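Local coordinates for PRO-PRO endopeptidase (Paenibacillus alvei, PDB 6FPC), which cleaves peptide bonds between two proline residues as a secreted, zinc-dependent endopeptidase and may thereby regulate bacterial adhesion, at residues L10-S15 / G45-L50. Residues are numbered along the deposited sequence; the frame is centred on the assembly and turned at random.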
ATOM      1  N   LEU A  10       5.966 -14.726   4.117  1.00 32.18           N
ATOM      2  CA  LEU A  10       4.905 -13.743   3.867  1.00 30.70           C
ATOM      3  C   LEU A  10       4.857 -13.314   2.385  1.00 34.46           C
ATOM      4  O   LEU A  10       3.762 -13.158   1.821  1.00 33.34           O
ATOM      5  CB  LEU A  10       5.092 -12.523   4.793  1.00 31.00           C
ATOM      6  CG  LEU A  10       4.072 -11.376   4.738  1.00 34.29           C
ATOM      7  CD1 LEU A  10       2.711 -11.797   5.295  1.00 34.89           C
ATOM      8  CD2 LEU A  10       4.539 -10.197   5.558  1.00 35.20           C
ATOM      9  N   VAL A  11       6.041 -13.110   1.764  1.00 31.74           N
ATOM     10  CA  VAL A  11       6.125 -12.717   0.353  1.00 31.76           C
ATOM     11  C   VAL A  11       6.087 -13.964  -0.511  1.00 36.25           C
ATOM     12  O   VAL A  11       6.934 -14.842  -0.349  1.00 35.27           O
ATOM     13  CB  VAL A  11       7.340 -11.801   0.025  1.00 35.16           C
ATOM     14  CG1 VAL A  11       7.479 -11.564  -1.490  1.00 34.33           C
ATOM     15  CG2 VAL A  11       7.231 -10.477   0.773  1.00 34.52           C
ATOM     16  N   VAL A  12       5.092 -14.055  -1.397  1.00 32.28           N
ATOM     17  CA  VAL A  12       4.957 -15.193  -2.299  1.00 32.73           C
ATOM     18  C   VAL A  12       5.365 -14.747  -3.716  1.00 36.53           C
ATOM     19  O   VAL A  12       4.714 -13.888  -4.303  1.00 33.01           O
ATOM     20  CB  VAL A  12       3.556 -15.863  -2.227  1.00 36.16           C
ATOM     21  CG1 VAL A  12       3.452 -17.040  -3.200  1.00 36.90           C
ATOM     22  CG2 VAL A  12       3.253 -16.339  -0.799  1.00 36.30           C
ATOM     23  N   LEU A  13       6.479 -15.289  -4.215  1.00 36.08           N
ATOM     24  CA  LEU A  13       7.003 -14.973  -5.547  1.00 36.33           C
ATOM     25  C   LEU A  13       6.324 -15.895  -6.571  1.00 40.07           C
ATOM     26  O   LEU A  13       5.824 -16.949  -6.164  1.00 39.47           O
ATOM     27  CB  LEU A  13       8.551 -15.111  -5.585  1.00 37.96           C
ATOM     28  CG  LEU A  13       9.343 -14.169  -4.650  1.00 42.39           C
ATOM     29  CD1 LEU A  13      10.800 -14.448  -4.705  1.00 43.81           C
ATOM     30  CD2 LEU A  13       9.094 -12.695  -4.970  1.00 41.26           C
ATOM     31  N   PRO A  14       6.247 -15.530  -7.880  1.00 36.11           N
ATOM     32  CA  PRO A  14       5.556 -16.413  -8.842  1.00 36.32           C
ATOM     33  C   PRO A  14       6.229 -17.774  -9.022  1.00 44.02           C
ATOM     34  O   PRO A  14       7.464 -17.873  -8.987  1.00 43.70           O
ATOM     35  CB  PRO A  14       5.581 -15.610 -10.150  1.00 37.27           C
ATOM     36  CG  PRO A  14       5.813 -14.193  -9.740  1.00 39.99           C
ATOM     37  CD  PRO A  14       6.712 -14.288  -8.540  1.00 36.63           C
ATOM     38  N   SER A  15       5.405 -18.818  -9.226  1.00 42.11           N
ATOM     39  CA  SER A  15       5.868 -20.196  -9.441  1.00 44.40           C
ATOM     40  C   SER A  15       6.439 -20.333 -10.849  1.00 49.93           C
ATOM     41  O   SER A  15       7.267 -21.215 -11.102  1.00 52.14           O
ATOM     42  CB  SER A  15       4.734 -21.193  -9.211  1.00 48.56           C
ATOM     43  OG  SER A  15       3.662 -20.974 -10.115  1.00 59.49           O
ATOM     44  N   GLY A  45      -3.322 -14.752   7.916  1.00 32.48           N
ATOM     45  CA  GLY A  45      -3.423 -15.429   6.632  1.00 32.08           C
ATOM     46  C   GLY A  45      -3.142 -14.511   5.463  1.00 34.59           C
ATOM     47  O   GLY A  45      -3.493 -14.843   4.333  1.00 35.98           O
ATOM     48  N   VAL A  46      -2.513 -13.351   5.717  1.00 30.76           N
ATOM     49  CA  VAL A  46      -2.162 -12.397   4.660  1.00 29.60           C
ATOM     50  C   VAL A  46      -0.950 -12.935   3.929  1.00 33.27           C
ATOM     51  O   VAL A  46      -0.051 -13.486   4.558  1.00 33.10           O
ATOM     52  CB  VAL A  46      -1.921 -10.929   5.155  1.00 31.73           C
ATOM     53  CG1 VAL A  46      -1.380 -10.026   4.029  1.00 31.16           C
ATOM     54  CG2 VAL A  46      -3.204 -10.322   5.712  1.00 30.82           C
ATOM     55  N   LYS A  47      -0.952 -12.795   2.607  1.00 31.27           N
ATOM     56  CA  LYS A  47       0.181 -13.104   1.747  1.00 31.44           C
ATOM     57  C   LYS A  47       0.429 -11.883   0.876  1.00 32.05           C
ATOM     58  O   LYS A  47      -0.518 -11.226   0.449  1.00 30.82           O
ATOM     59  CB  LYS A  47      -0.036 -14.377   0.890  1.00 34.07           C
ATOM     60  CG  LYS A  47       0.045 -15.713   1.673  1.00 28.96           C
ATOM     61  CD  LYS A  47       1.391 -15.969   2.382  1.00 33.85           C
ATOM     62  CE  LYS A  47       1.567 -17.414   2.837  1.00 52.39           C
ATOM     63  NZ  LYS A  47       0.440 -17.890   3.697  1.00 57.44           N
ATOM     64  N   ILE A  48       1.689 -11.531   0.689  1.00 27.95           N
ATOM     65  CA  ILE A  48       2.074 -10.431  -0.198  1.00 27.14           C
ATOM     66  C   ILE A  48       2.573 -11.109  -1.463  1.00 30.77           C
ATOM     67  O   ILE A  48       3.678 -11.658  -1.494  1.00 31.00           O
ATOM     68  CB  ILE A  48       3.116  -9.454   0.395  1.00 29.83           C
ATOM     69  CG1 ILE A  48       2.626  -8.803   1.696  1.00 30.36           C
ATOM     70  CG2 ILE A  48       3.547  -8.405  -0.666  1.00 28.74           C
ATOM     71  CD1 ILE A  48       3.764  -8.193   2.523  1.00 32.15           C
ATOM     72  N   LYS A  49       1.734 -11.107  -2.495  1.00 26.49           N
ATOM     73  CA  LYS A  49       2.069 -11.755  -3.758  1.00 26.60           C
ATOM     74  C   LYS A  49       2.612 -10.752  -4.773  1.00 31.10           C
ATOM     75  O   LYS A  49       1.904  -9.819  -5.163  1.00 29.84           O
ATOM     76  CB  LYS A  49       0.848 -12.509  -4.318  1.00 28.66           C
ATOM     77  CG  LYS A  49       0.451 -13.698  -3.453  1.00 37.15           C
ATOM     78  CD  LYS A  49      -0.631 -14.545  -4.082  1.00 44.90           C
ATOM     79  CE  LYS A  49      -1.054 -15.656  -3.141  1.00 47.36           C
ATOM     80  NZ  LYS A  49      -2.143 -16.474  -3.720  1.00 53.41           N
ATOM     81  N   LEU A  50       3.873 -10.940  -5.183  1.00 28.32           N
ATOM     82  CA  LEU A  50       4.499 -10.092  -6.202  1.00 28.26           C
ATOM     83  C   LEU A  50       4.279 -10.841  -7.496  1.00 32.17           C
ATOM     84  O   LEU A  50       4.634 -12.018  -7.598  1.00 30.35           O
ATOM     85  CB  LEU A  50       5.996  -9.881  -5.910  1.00 29.12           C
ATOM     86  CG  LEU A  50       6.360  -9.351  -4.514  1.00 32.86           C
ATOM     87  CD1 LEU A  50       7.845  -9.161  -4.385  1.00 33.89           C
ATOM     88  CD2 LEU A  50       5.566  -8.081  -4.141  1.00 33.69           C
TER
HETATM   89  O   HOH W   1       3.199 -14.101  -6.610  1.00 40.68           O
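Val11 and Val12 pair in parallel with Ile48 and Lys49 through a ladder of three backbone hydrogen bonds: Ile48 N to Leu10 O (2.9 Å, 170° at the hydrogen), Val12 N to Ile48 O (2.8 Å) and Leu50 N to Val12 O, the longest at 3.2 Å and the most bent. Beyond this last rung the two chains are joined by a water, which donates to both Val12 O and Leu50 O, while the ring of Pro14 brings CD and CG against Leu50 O, with CD at 3.2 Å. On the face carrying Val11 and Ile48 the side chains meet through hydrocarbon groups. Leu10 CG stands anti to the backbone N (chi1 -178°), and its branch CD2 meets Ile48 CD1 at 3.7 Å as the two side chains pass at a slant; the other branch, CD1, lies over Val46 O. Leu50 CD1 touches both Val11 CG1 and Leu13 CD2, 3.8 Å from each, the two partners lying on the same side of it and the two leucines side by side, pointing the same way. Strand 11-12 is an outermost strand of the small mixed sheet, and the connection from it to strand 47-51 runs through helices 20-30 and 35-43, a parallel crossover connection in which Leu30 of the first helix touches Val11 and Ile48 and Met26 touches Leu50. Strand 89-93 flanks 47-51 on its other side. Ile48 also comes near the zinc-binding HExxH helix, its side chain about 7 Å from that of Glu112, the predicted proton acceptor. The opposite face is more open and belongs to Val12 and the lysines. Val12 CG2 rests on the aliphatic part of Lys47, 3.7 Å from CD, whereas Val12 CB meets Lys49 CG; beyond that atom the extended Lys49 chain leads away to a salt bridge with Glu60.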